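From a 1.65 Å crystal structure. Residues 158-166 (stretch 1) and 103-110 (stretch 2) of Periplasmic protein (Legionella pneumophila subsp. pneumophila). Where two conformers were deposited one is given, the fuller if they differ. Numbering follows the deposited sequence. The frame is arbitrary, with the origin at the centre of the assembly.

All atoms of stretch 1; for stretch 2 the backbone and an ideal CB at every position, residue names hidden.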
# COMPACT_ATOMS: atom_id res chain seq x y z
N SER A 158 10.41 -3.95 -7.28
CA SER A 158 9.29 -4.22 -6.40
C SER A 158 9.81 -4.81 -5.09
O SER A 158 10.94 -5.29 -5.02
CB SER A 158 8.26 -5.14 -7.07
OG SER A 158 8.82 -6.40 -7.35
N PHE A 159 8.99 -4.77 -4.05
CA PHE A 159 9.44 -5.24 -2.75
C PHE A 159 8.26 -5.56 -1.84
O PHE A 159 7.13 -5.13 -2.08
CB PHE A 159 10.33 -4.18 -2.09
CG PHE A 159 9.63 -2.89 -1.81
CD1 PHE A 159 9.12 -2.63 -0.55
CD2 PHE A 159 9.47 -1.94 -2.81
CE1 PHE A 159 8.47 -1.43 -0.28
CE2 PHE A 159 8.82 -0.74 -2.55
CZ PHE A 159 8.32 -0.49 -1.29
N ASN A 160 8.53 -6.33 -0.79
CA ASN A 160 7.58 -6.49 0.30
C ASN A 160 8.35 -6.68 1.61
O ASN A 160 9.55 -6.43 1.65
CB ASN A 160 6.58 -7.63 0.04
CG ASN A 160 7.25 -8.94 -0.29
OD1 ASN A 160 8.39 -9.19 0.12
ND2 ASN A 160 6.55 -9.81 -1.03
N ALA A 161 7.69 -7.14 2.66
CA ALA A 161 8.37 -7.28 3.94
C ALA A 161 9.53 -8.27 3.87
O ALA A 161 10.46 -8.21 4.67
CB ALA A 161 7.40 -7.67 5.05
N GLU A 162 9.48 -9.18 2.90
CA GLU A 162 10.47 -10.25 2.83
C GLU A 162 11.59 -10.00 1.83
O GLU A 162 12.76 -10.25 2.13
CB GLU A 162 9.80 -11.59 2.50
CG GLU A 162 8.91 -12.14 3.60
CD GLU A 162 7.52 -11.53 3.61
OE1 GLU A 162 6.97 -11.33 4.71
OE2 GLU A 162 6.98 -11.26 2.51
N GLY A 163 11.24 -9.50 0.64
CA GLY A 163 12.21 -9.42 -0.43
C GLY A 163 12.21 -8.13 -1.22
O GLY A 163 11.38 -7.25 -1.02
N LEU A 164 13.17 -8.04 -2.14
CA LEU A 164 13.34 -6.91 -3.04
C LEU A 164 13.74 -7.49 -4.39
O LEU A 164 14.66 -8.31 -4.47
CB LEU A 164 14.46 -6.00 -2.53
CG LEU A 164 15.02 -4.98 -3.52
CD1 LEU A 164 13.98 -3.90 -3.76
CD2 LEU A 164 16.32 -4.39 -3.00
N TRP A 165 13.03 -7.10 -5.45
CA TRP A 165 13.28 -7.65 -6.78
C TRP A 165 13.47 -6.54 -7.81
O TRP A 165 12.69 -5.60 -7.86
CB TRP A 165 12.07 -8.50 -7.21
CG TRP A 165 11.82 -9.70 -6.35
CD1 TRP A 165 12.27 -10.97 -6.57
CD2 TRP A 165 11.04 -9.76 -5.15
NE1 TRP A 165 11.82 -11.81 -5.57
CE2 TRP A 165 11.07 -11.09 -4.69
CE3 TRP A 165 10.32 -8.81 -4.41
CZ2 TRP A 165 10.41 -11.49 -3.52
CZ3 TRP A 165 9.67 -9.21 -3.26
CH2 TRP A 165 9.71 -10.54 -2.83
N LEU A 166 14.49 -6.65 -8.65
CA LEU A 166 14.62 -5.72 -9.77
C LEU A 166 13.77 -6.23 -10.93
O LEU A 166 13.65 -7.44 -11.14
CB LEU A 166 16.07 -5.56 -10.21
CG LEU A 166 17.06 -5.07 -9.15
CD1 LEU A 166 18.41 -4.70 -9.79
CD2 LEU A 166 16.49 -3.90 -8.38
N UNK A 103 -1.83 -13.72 1.29
CA UNK A 103 -0.44 -14.08 1.58
C UNK A 103 0.53 -13.00 1.10
O UNK A 103 0.38 -12.50 -0.02
CB UNK A 103 -0.09 -15.42 0.93
N UNK A 104 1.50 -12.62 1.93
CA UNK A 104 2.41 -11.54 1.57
C UNK A 104 3.20 -11.85 0.31
O UNK A 104 3.57 -10.94 -0.44
CB UNK A 104 3.37 -11.26 2.73
N UNK A 105 3.46 -13.13 0.04
CA UNK A 105 4.24 -13.44 -1.16
C UNK A 105 3.51 -13.13 -2.47
O UNK A 105 4.13 -13.05 -3.53
CB UNK A 105 4.63 -14.92 -1.14
N UNK A 106 2.20 -12.92 -2.40
CA UNK A 106 1.45 -12.54 -3.60
C UNK A 106 1.38 -11.03 -3.80
O UNK A 106 0.75 -10.56 -4.74
CB UNK A 106 0.03 -13.11 -3.53
N UNK A 107 2.00 -10.28 -2.90
CA UNK A 107 1.90 -8.83 -2.94
C UNK A 107 3.27 -8.20 -3.05
O UNK A 107 4.16 -8.50 -2.25
CB UNK A 107 1.18 -8.30 -1.70
N UNK A 108 3.45 -7.33 -4.03
CA UNK A 108 4.71 -6.61 -4.15
C UNK A 108 4.44 -5.16 -4.42
O UNK A 108 3.80 -4.82 -5.42
CB UNK A 108 5.59 -7.20 -5.25
N UNK A 109 4.91 -4.30 -3.52
CA UNK A 109 4.83 -2.87 -3.73
C UNK A 109 5.77 -2.55 -4.89
O UNK A 109 6.94 -2.97 -4.88
CB UNK A 109 5.19 -2.09 -2.47
N UNK A 110 5.28 -1.83 -5.89
CA UNK A 110 6.02 -1.71 -7.15
C UNK A 110 6.32 -0.26 -7.51
O UNK A 110 5.41 0.55 -7.63
CB UNK A 110 5.23 -2.37 -8.29

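Position 103 lies out of reach of stretch 1, and its phi of -58° and psi of 134° suit many residues, proline among them. It is Pro 103, whose carbonyl accepts a bond from the backbone N of 106.

At 104 the CA-to-CB bond points toward stretch 1, and the ideal CB is already 3.6 Å from Glu 162 OE2. A short donor is close enough to reach the carboxylate directly: serine or threonine would suit. The residue is Ser 104, with chi1 at t; its OG donates to Glu 162 OE2 at 2.8 Å, tying the loop carboxylate to the 3-10 segment.

Position 105 points sideways, with its ideal CB 5.5 Å from Asn 160 ND2, so stretch 1 asks little of it and a polar residue would do. Asp 105 leads its carboxylate away; its backbone O instead accepts from water 1 at 2.8 Å. Position 106 points away and is unconstrained by stretch 1; Gln 106 occupies it.

Position 107 also points sideways, without stretch 1 atoms near its ideal CB, and its extended backbone admits most side chains. The main contact is made by the main chain: Asn 160 ND2 donates to the O of 107 at 3.0 Å, while Asn 160 OD1 receives the N of Glu 162 and of Gly 163, so one amide both braces its own turn and reaches across. The residue is Leu 107, whose side-chain end leads away from stretch 1.

At 108 the ideal CB sits 3.8 Å from Ser 158 CB and 5.0 Å from Trp 165 CZ3. Beyond lies the broad face of the indole, a platform for a long chain: arginine, lysine, glutamine or methionine could extend over it. Arg 108 does so, nearly straight beyond chi1. Its guanidinium lies flat on Trp 165, the planes only 4° apart, and CZ stands 3.7 Å from the centroid of the six-membered ring of Trp 165, a cation-pi arrangement. Arg 108 NE also donates to water 1 at 2.9 Å.

Position 109 pairs with Phe 159 in antiparallel register: the N of 109 donates to Phe 159 O at 2.8 Å, and Phe 159 N donates to the O of 109 at 2.9 Å. Its CB shares a sheet face with the phenyl ring. Valine, isoleucine or leucine would fit. Ile 109 places CB over the ring face of Phe 159, 3.9 Å from its centroid, and its CG2 reaches Phe 159 CZ at 3.4 Å.

At 110, a non-hydrogen-bonded pair with Ser 158, the ideal CB is 4.3 Å from Ser 158 CB; small or beta-branched residues suit. Thr 110 brings OG1 to 3.7 Å from Ser 158 CB.

Stretch 2 (103-110) PSDQLRIT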
# COMPACT_ATOMS: atom_id res chain seq x y z
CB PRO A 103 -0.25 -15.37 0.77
CG PRO A 103 -1.63 -15.97 0.72
CD PRO A 103 -2.52 -14.76 0.51
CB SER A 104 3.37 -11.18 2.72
OG SER A 104 4.40 -10.30 2.29
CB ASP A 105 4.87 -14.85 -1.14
CG ASP A 105 3.84 -15.96 -1.08
OD1 ASP A 105 4.26 -17.14 -1.09
OD2 ASP A 105 2.62 -15.69 -1.01
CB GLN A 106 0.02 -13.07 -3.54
CG GLN A 106 -0.04 -14.57 -3.53
CD GLN A 106 -1.46 -15.10 -3.60
OE1 GLN A 106 -1.94 -15.76 -2.67
NE2 GLN A 106 -2.15 -14.81 -4.71
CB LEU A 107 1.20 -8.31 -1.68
CG LEU A 107 -0.26 -8.75 -1.51
CD1 LEU A 107 -0.71 -8.47 -0.09
CD2 LEU A 107 -1.14 -7.99 -2.49
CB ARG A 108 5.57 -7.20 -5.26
CG ARG A 108 6.05 -8.61 -4.96
CD ARG A 108 7.00 -9.13 -6.00
NE ARG A 108 7.31 -10.54 -5.74
CZ ARG A 108 8.03 -11.31 -6.55
NH1 ARG A 108 8.54 -10.81 -7.67
NH2 ARG A 108 8.25 -12.58 -6.24
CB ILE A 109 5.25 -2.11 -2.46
CG1 ILE A 109 4.34 -2.50 -1.28
CG2 ILE A 109 5.23 -0.60 -2.71
CD1 ILE A 109 4.91 -2.10 0.10
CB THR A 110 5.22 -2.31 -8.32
OG1 THR A 110 4.97 -3.69 -8.04
CG2 THR A 110 6.01 -2.22 -9.63
O HOH W 1 6.83 -12.23 -3.40
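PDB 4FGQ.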